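Local coordinates for probable sulfate-binding lipoprotein SubI (Mycobacterium tuberculosis, PDB 6DDN) that probably binds sulfate outside the cytoplasmic membrane and carries it as the solute-binding lipoprotein of a sulfate transport system, at residues 57-62 and 106-111; 163-168 and 229-234. One frame throughout, in Å; residues are numbered along the deposited sequence.

Both contacts are pairs of parallel strands in the solute-binding protein fold, and both belong to the same mixed sheet, yet they lie in different parts of it. Contact 1 is buried, its centre about 8 Å from that of the chain, and its loops reach a bound sulfate ion that Ser175, Ser177, Gly218 and Tyr236 also hold by hydrogen bonds. Contact 2 is farther out, about 20 Å from the chain centre, and partly buried. The two centres are about 25 Å apart and the nearest atoms about 9 Å. Strand 232-236 connects them: it begins in contact 2 and ends at Tyr236, whose OH bonds both that sulfate and Ser110 of contact 1.

Contact 1: 57-62 and 106-111; sequences VAYAVP and LVNFSV. With SO4 (sulfate ion), chain C.
Tyr59, Val57 and Asn108 give most of the surface where 57-62 runs parallel to 106-111. The Tyr59 ring is sandwiched: Ser110 CA lies 3.8 Å from its plane over one face, Pro62 CD equally far over the other. Its CG sits between backbone N and carbonyl carbon (chi1 60°), which lays the ring against 106-111 and brings CD1 to 3.1 Å from Asn108 O, at the ring edge. That same oxygen accepts a hydrogen bond from Tyr59 N at 3.0 Å. Val57 N donates to Leu106 O at 3.0 Å and Val57 O accepts from Asn108 N at 3.2 Å. Val57 CG1 meets Phe109 CE1 at 4.1 Å. The Asn108 amide, turned 66° from the tyrosine ring, puts OD1 3.5 Å from Tyr59 CE1; Trp66 NE1 and Pro264 O satisfy its two polar ends. Beyond the pairing, Ala60 N donates to sulfate O1 at 3.0 Å, so the loop following strand 53-58 helps form the anion site. Strand 106-108 lies between strands 53-58 and 257-267; helix 91-99 packs on Val57, helix 113-120 on Val107, and both on Phe109.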
ATOM      1  N   VAL A  57      -8.735  11.659  -0.797  1.00 55.35           N
ATOM      2  CA  VAL A  57      -9.043  10.515  -1.644  1.00 56.38           C
ATOM      3  C   VAL A  57      -7.876   9.547  -1.517  1.00 55.88           C
ATOM      4  O   VAL A  57      -6.792   9.789  -2.060  1.00 62.37           O
ATOM      5  CB  VAL A  57      -9.282  10.930  -3.101  1.00 58.72           C
ATOM      6  CG1 VAL A  57      -9.415   9.702  -3.992  1.00 58.73           C
ATOM      7  CG2 VAL A  57     -10.526  11.796  -3.204  1.00 61.14           C
ATOM      8  N   ALA A  58      -8.084   8.459  -0.783  1.00 53.10           N
ATOM      9  CA  ALA A  58      -7.036   7.492  -0.503  1.00 52.76           C
ATOM     10  C   ALA A  58      -7.385   6.147  -1.122  1.00 55.91           C
ATOM     11  O   ALA A  58      -8.500   5.922  -1.600  1.00 58.59           O
ATOM     12  CB  ALA A  58      -6.809   7.343   1.007  1.00 50.76           C
ATOM     13  N   TYR A  59      -6.409   5.239  -1.101  1.00 56.31           N
ATOM     14  CA  TYR A  59      -6.616   3.906  -1.652  1.00 53.11           C
ATOM     15  C   TYR A  59      -7.406   3.037  -0.676  1.00 49.22           C
ATOM     16  O   TYR A  59      -8.081   3.558   0.215  1.00 48.35           O
ATOM     17  CB  TYR A  59      -5.277   3.260  -2.040  1.00 53.12           C
ATOM     18  CG  TYR A  59      -4.263   3.073  -0.929  1.00 48.82           C
ATOM     19  CD1 TYR A  59      -3.627   4.160  -0.342  1.00 47.60           C
ATOM     20  CD2 TYR A  59      -3.908   1.802  -0.501  1.00 50.97           C
ATOM     21  CE1 TYR A  59      -2.689   3.986   0.663  1.00 46.82           C
ATOM     22  CE2 TYR A  59      -2.972   1.619   0.497  1.00 52.91           C
ATOM     23  CZ  TYR A  59      -2.368   2.710   1.079  1.00 47.58           C
ATOM     24  OH  TYR A  59      -1.438   2.517   2.076  1.00 46.12           O
ATOM     25  N   ALA A  60      -7.336   1.714  -0.834  1.00 48.92           N
ATOM     26  CA  ALA A  60      -8.345   0.845  -0.239  1.00 49.83           C
ATOM     27  C   ALA A  60      -8.089   0.490   1.221  1.00 48.15           C
ATOM     28  O   ALA A  60      -9.037   0.122   1.921  1.00 48.62           O
ATOM     29  CB  ALA A  60      -8.469  -0.446  -1.050  1.00 50.54           C
ATOM     30  N   VAL A  61      -6.851   0.569   1.701  1.00 48.33           N
ATOM     31  CA  VAL A  61      -6.552   0.034   3.030  1.00 49.93           C
ATOM     32  C   VAL A  61      -5.907   0.986   4.041  1.00 50.51           C
ATOM     33  O   VAL A  61      -5.605   0.528   5.152  1.00 49.71           O
ATOM     34  CB  VAL A  61      -5.664  -1.216   2.904  1.00 51.27           C
ATOM     35  CG1 VAL A  61      -6.293  -2.245   1.966  1.00 51.42           C
ATOM     36  CG2 VAL A  61      -4.281  -0.829   2.429  1.00 48.83           C
ATOM     37  N   PRO A  62      -5.669   2.279   3.775  1.00 54.44           N
ATOM     38  CA  PRO A  62      -4.935   3.080   4.764  1.00 50.79           C
ATOM     39  C   PRO A  62      -5.798   3.662   5.873  1.00 46.41           C
ATOM     40  O   PRO A  62      -5.275   4.406   6.710  1.00 43.43           O
ATOM     41  CB  PRO A  62      -4.332   4.194   3.903  1.00 49.98           C
ATOM     42  CG  PRO A  62      -5.398   4.465   2.922  1.00 50.84           C
ATOM     43  CD  PRO A  62      -6.071   3.134   2.638  1.00 53.92           C
ATOM     44  N   LEU A 106      -6.361  16.171  -1.048  1.00 59.42           N
ATOM     45  CA  LEU A 106      -5.141  15.398  -0.877  1.00 55.81           C
ATOM     46  C   LEU A 106      -5.343  14.016  -1.473  1.00 55.47           C
ATOM     47  O   LEU A 106      -6.441  13.454  -1.424  1.00 54.61           O
ATOM     48  CB  LEU A 106      -4.745  15.254   0.595  1.00 55.10           C
ATOM     49  CG  LEU A 106      -4.172  16.482   1.293  1.00 58.49           C
ATOM     50  CD1 LEU A 106      -5.114  16.942   2.390  1.00 61.97           C
ATOM     51  CD2 LEU A 106      -2.798  16.165   1.852  1.00 55.74           C
ATOM     52  N   VAL A 107      -4.267  13.469  -2.031  1.00 52.68           N
ATOM     53  CA  VAL A 107      -4.262  12.117  -2.565  1.00 47.91           C
ATOM     54  C   VAL A 107      -3.273  11.291  -1.762  1.00 47.73           C
ATOM     55  O   VAL A 107      -2.207  11.784  -1.378  1.00 50.38           O
ATOM     56  CB  VAL A 107      -3.911  12.088  -4.065  1.00 49.46           C
ATOM     57  CG1 VAL A 107      -5.141  12.410  -4.880  1.00 51.99           C
ATOM     58  CG2 VAL A 107      -2.786  13.065  -4.371  1.00 54.16           C
ATOM     59  N   ASN A 108      -3.640  10.040  -1.493  1.00 47.99           N
ATOM     60  CA  ASN A 108      -2.763   9.080  -0.825  1.00 48.71           C
ATOM     61  C   ASN A 108      -3.045   7.728  -1.470  1.00 48.30           C
ATOM     62  O   ASN A 108      -4.042   7.078  -1.149  1.00 45.38           O
ATOM     63  CB  ASN A 108      -3.004   9.046   0.678  1.00 47.40           C
ATOM     64  CG  ASN A 108      -2.264   7.913   1.360  1.00 48.55           C
ATOM     65  OD1 ASN A 108      -2.848   7.139   2.119  1.00 49.79           O
ATOM     66  ND2 ASN A 108      -0.970   7.807   1.090  1.00 48.48           N
ATOM     67  N   PHE A 109      -2.175   7.313  -2.381  1.00 49.52           N
ATOM     68  CA  PHE A 109      -2.435   6.149  -3.210  1.00 49.34           C
ATOM     69  C   PHE A 109      -1.470   5.020  -2.875  1.00 51.39           C
ATOM     70  O   PHE A 109      -0.465   5.203  -2.186  1.00 54.13           O
ATOM     71  CB  PHE A 109      -2.355   6.526  -4.693  1.00 49.73           C
ATOM     72  CG  PHE A 109      -3.478   7.412  -5.142  1.00 51.53           C
ATOM     73  CD1 PHE A 109      -4.742   7.274  -4.590  1.00 52.95           C
ATOM     74  CD2 PHE A 109      -3.274   8.391  -6.100  1.00 56.61           C
ATOM     75  CE1 PHE A 109      -5.786   8.088  -4.991  1.00 53.52           C
ATOM     76  CE2 PHE A 109      -4.315   9.209  -6.507  1.00 58.55           C
ATOM     77  CZ  PHE A 109      -5.572   9.057  -5.949  1.00 55.32           C
ATOM     78  N   SER A 110      -1.811   3.827  -3.366  1.00 57.24           N
ATOM     79  CA  SER A 110      -1.013   2.643  -3.070  1.00 49.62           C
ATOM     80  C   SER A 110       0.366   2.727  -3.710  1.00 51.33           C
ATOM     81  O   SER A 110       1.367   2.350  -3.090  1.00 52.88           O
ATOM     82  CB  SER A 110      -1.744   1.389  -3.549  1.00 50.80           C
ATOM     83  OG  SER A 110      -0.907   0.249  -3.469  1.00 53.22           O
ATOM     84  N   VAL A 111       0.440   3.216  -4.945  1.00 51.73           N
ATOM     85  CA  VAL A 111       1.674   3.205  -5.716  1.00 54.28           C
ATOM     86  C   VAL A 111       1.897   4.574  -6.344  1.00 54.24           C
ATOM     87  O   VAL A 111       0.948   5.310  -6.635  1.00 52.59           O
ATOM     88  CB  VAL A 111       1.653   2.105  -6.799  1.00 59.60           C
ATOM     89  CG1 VAL A 111       1.614   0.727  -6.159  1.00 57.67           C
ATOM     90  CG2 VAL A 111       0.456   2.296  -7.718  1.00 59.67           C
TER
HETATM   91  S   SO4 C 401      -5.418  -0.907  -3.221  1.00 49.61           S
HETATM   92  O1  SO4 C 401      -6.199   0.326  -3.227  1.00 48.23           O
HETATM   93  O2  SO4 C 401      -5.047  -1.235  -1.847  1.00 48.53           O
HETATM   94  O3  SO4 C 401      -6.207  -2.000  -3.781  1.00 48.17           O
HETATM   95  O4  SO4 C 401      -4.215  -0.720  -4.025  1.00 48.78           O

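Contact 2: 163-168 and 229-234; sequences PGIEVI and SGDVLI
Asp231 and Glu166 fasten the start of this parallel pairing through one side-chain and one backbone hydrogen bond. Asp231 OD1 accepts from Glu166 N at 2.9 Å in a nearly straight bond (168°), met on the anti side of the carboxylate and 21° out of its plane. In return Asp231 N donates to Glu166 O, also at 2.9 Å, and Val232 N adds a weak bond to the same oxygen. With CG beside its own backbone N (chi1 -52°), the aspartate can reach the facing chain while its amide is still bonded to it. The Glu166 side chain is extended and runs alongside Gly230, OE1 coming within 3.4 Å of Gly230 CA.

Regular strand bonding follows. Ile168 N donates to Val232 O at 2.8 Å, in the carbonyl plane, and Ile168 O accepts from Ile234 N at 3.0 Å.

Apolar contacts cover both faces. On one, Val167 and Val232 lie side by side, CG2 of the former 3.7 Å from CG1 of the latter; the Ile165 side chain crosses Val232 at about a right angle, its CG2 meeting that same CG1. Val167 CG1 also packs closely on Ile234 CD1. On the other, Ile168 has the largest area buried here: CG2 meets Leu233 CD1 at 3.8 Å, and CG1 and CD1 lie over Gly230 CA, where the lack of a side chain lets them settle. Ile168 CG1 also approaches Ser229 O at 3.3 Å.

The connection between the strands is largely helical and strand-free, part of the family's alpha/beta architecture. Strand 167-168 pairs with 232-236, which runs antiparallel to 138-147. Helix 218-227 covers the Ile168 and Leu233 face through Phe225, while Phe144 of strand 138-147 and Leu160 of a loop pack against Val232.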
ATOM      1  N   PRO A 163       0.127 -27.795  -4.925  1.00 54.00           N
ATOM      2  CA  PRO A 163      -1.139 -28.249  -5.518  1.00 53.86           C
ATOM      3  C   PRO A 163      -2.331 -27.889  -4.644  1.00 54.71           C
ATOM      4  O   PRO A 163      -2.363 -28.191  -3.450  1.00 56.20           O
ATOM      5  CB  PRO A 163      -0.958 -29.768  -5.622  1.00 58.14           C
ATOM      6  CG  PRO A 163       0.514 -29.985  -5.609  1.00 61.03           C
ATOM      7  CD  PRO A 163       1.095 -28.895  -4.768  1.00 56.75           C
ATOM      8  N   GLY A 164      -3.318 -27.238  -5.255  1.00 53.57           N
ATOM      9  CA  GLY A 164      -4.560 -26.924  -4.584  1.00 52.69           C
ATOM     10  C   GLY A 164      -4.572 -25.633  -3.796  1.00 51.70           C
ATOM     11  O   GLY A 164      -5.626 -25.268  -3.260  1.00 58.32           O
ATOM     12  N   ILE A 165      -3.447 -24.934  -3.702  1.00 48.22           N
ATOM     13  CA  ILE A 165      -3.393 -23.673  -2.971  1.00 48.13           C
ATOM     14  C   ILE A 165      -3.950 -22.572  -3.864  1.00 51.38           C
ATOM     15  O   ILE A 165      -3.436 -22.329  -4.962  1.00 50.41           O
ATOM     16  CB  ILE A 165      -1.958 -23.350  -2.528  1.00 43.62           C
ATOM     17  CG1 ILE A 165      -1.490 -24.340  -1.459  1.00 43.85           C
ATOM     18  CG2 ILE A 165      -1.867 -21.925  -2.004  1.00 42.88           C
ATOM     19  CD1 ILE A 165      -2.370 -24.372  -0.235  1.00 46.81           C
ATOM     20  N   GLU A 166      -5.012 -21.913  -3.405  1.00 50.70           N
ATOM     21  CA  GLU A 166      -5.568 -20.766  -4.106  1.00 50.02           C
ATOM     22  C   GLU A 166      -5.057 -19.488  -3.462  1.00 49.23           C
ATOM     23  O   GLU A 166      -5.168 -19.310  -2.245  1.00 46.30           O
ATOM     24  CB  GLU A 166      -7.097 -20.765  -4.097  1.00 52.74           C
ATOM     25  CG  GLU A 166      -7.663 -19.514  -4.763  1.00 52.56           C
ATOM     26  CD  GLU A 166      -9.155 -19.352  -4.582  1.00 59.04           C
ATOM     27  OE1 GLU A 166      -9.763 -20.146  -3.831  1.00 60.08           O
ATOM     28  OE2 GLU A 166      -9.721 -18.423  -5.198  1.00 62.44           O
ATOM     29  N   VAL A 167      -4.507 -18.603  -4.285  1.00 50.09           N
ATOM     30  CA  VAL A 167      -3.987 -17.321  -3.837  1.00 49.72           C
ATOM     31  C   VAL A 167      -5.040 -16.257  -4.098  1.00 46.60           C
ATOM     32  O   VAL A 167      -5.614 -16.194  -5.194  1.00 45.51           O
ATOM     33  CB  VAL A 167      -2.669 -16.978  -4.550  1.00 49.39           C
ATOM     34  CG1 VAL A 167      -2.283 -15.535  -4.284  1.00 46.60           C
ATOM     35  CG2 VAL A 167      -1.568 -17.931  -4.109  1.00 48.41           C
ATOM     36  N   ILE A 168      -5.305 -15.428  -3.094  1.00 43.43           N
ATOM     37  CA  ILE A 168      -6.190 -14.280  -3.231  1.00 44.94           C
ATOM     38  C   ILE A 168      -5.324 -13.043  -3.406  1.00 48.09           C
ATOM     39  O   ILE A 168      -4.510 -12.716  -2.533  1.00 50.37           O
ATOM     40  CB  ILE A 168      -7.124 -14.138  -2.020  1.00 47.30           C
ATOM     41  CG1 ILE A 168      -7.893 -15.437  -1.786  1.00 47.74           C
ATOM     42  CG2 ILE A 168      -8.087 -12.982  -2.226  1.00 48.50           C
ATOM     43  CD1 ILE A 168      -8.677 -15.906  -2.993  1.00 50.66           C
ATOM     44  N   SER A 229     -12.745 -17.573   1.034  1.00 53.00           N
ATOM     45  CA  SER A 229     -12.215 -17.881  -0.287  1.00 54.89           C
ATOM     46  C   SER A 229     -10.693 -17.795  -0.279  1.00 54.38           C
ATOM     47  O   SER A 229     -10.124 -16.790   0.159  1.00 49.91           O
ATOM     48  CB  SER A 229     -12.794 -16.929  -1.335  1.00 57.62           C
ATOM     49  OG  SER A 229     -14.207 -17.019  -1.376  1.00 65.24           O
ATOM     50  N   GLY A 230     -10.042 -18.849  -0.760  1.00 52.86           N
ATOM     51  CA  GLY A 230      -8.601 -18.869  -0.898  1.00 52.51           C
ATOM     52  C   GLY A 230      -7.886 -19.322   0.365  1.00 48.65           C
ATOM     53  O   GLY A 230      -8.388 -19.211   1.482  1.00 46.53           O
ATOM     54  N   ASP A 231      -6.672 -19.836   0.167  1.00 51.36           N
ATOM     55  CA  ASP A 231      -5.843 -20.338   1.257  1.00 48.68           C
ATOM     56  C   ASP A 231      -4.811 -19.335   1.745  1.00 47.66           C
ATOM     57  O   ASP A 231      -4.407 -19.396   2.911  1.00 53.74           O
ATOM     58  CB  ASP A 231      -5.126 -21.620   0.826  1.00 49.30           C
ATOM     59  CG  ASP A 231      -6.076 -22.647   0.254  1.00 56.79           C
ATOM     60  OD1 ASP A 231      -5.923 -23.008  -0.933  1.00 60.72           O
ATOM     61  OD2 ASP A 231      -6.984 -23.085   0.990  1.00 59.46           O
ATOM     62  N   VAL A 232      -4.371 -18.417   0.890  1.00 60.16           N
ATOM     63  CA  VAL A 232      -3.406 -17.393   1.269  1.00 56.53           C
ATOM     64  C   VAL A 232      -3.748 -16.116   0.516  1.00 60.29           C
ATOM     65  O   VAL A 232      -3.991 -16.147  -0.696  1.00 70.30           O
ATOM     66  CB  VAL A 232      -1.956 -17.831   0.980  1.00 56.25           C
ATOM     67  CG1 VAL A 232      -1.845 -18.411  -0.421  1.00 61.44           C
ATOM     68  CG2 VAL A 232      -0.993 -16.667   1.166  1.00 50.49           C
ATOM     69  N   LEU A 233      -3.789 -15.000   1.234  1.00 56.30           N
ATOM     70  CA  LEU A 233      -4.074 -13.694   0.659  1.00 60.39           C
ATOM     71  C   LEU A 233      -2.808 -12.852   0.712  1.00 56.74           C
ATOM     72  O   LEU A 233      -2.295 -12.562   1.799  1.00 50.13           O
ATOM     73  CB  LEU A 233      -5.214 -13.005   1.412  1.00 62.12           C
ATOM     74  CG  LEU A 233      -5.255 -11.475   1.352  1.00 60.44           C
ATOM     75  CD1 LEU A 233      -5.775 -11.007   0.003  1.00 61.13           C
ATOM     76  CD2 LEU A 233      -6.096 -10.908   2.485  1.00 55.07           C
ATOM     77  N   ILE A 234      -2.298 -12.474  -0.456  1.00 59.34           N
ATOM     78  CA  ILE A 234      -1.174 -11.547  -0.524  1.00 55.12           C
ATOM     79  C   ILE A 234      -1.697 -10.144  -0.257  1.00 57.79           C
ATOM     80  O   ILE A 234      -2.640  -9.687  -0.911  1.00 64.16           O
ATOM     81  CB  ILE A 234      -0.472 -11.634  -1.886  1.00 58.97           C
ATOM     82  CG1 ILE A 234      -0.457 -13.074  -2.396  1.00 60.46           C
ATOM     83  CG2 ILE A 234       0.944 -11.114  -1.780  1.00 57.65           C
ATOM     84  CD1 ILE A 234       0.362 -13.258  -3.658  1.00 64.42           C
TER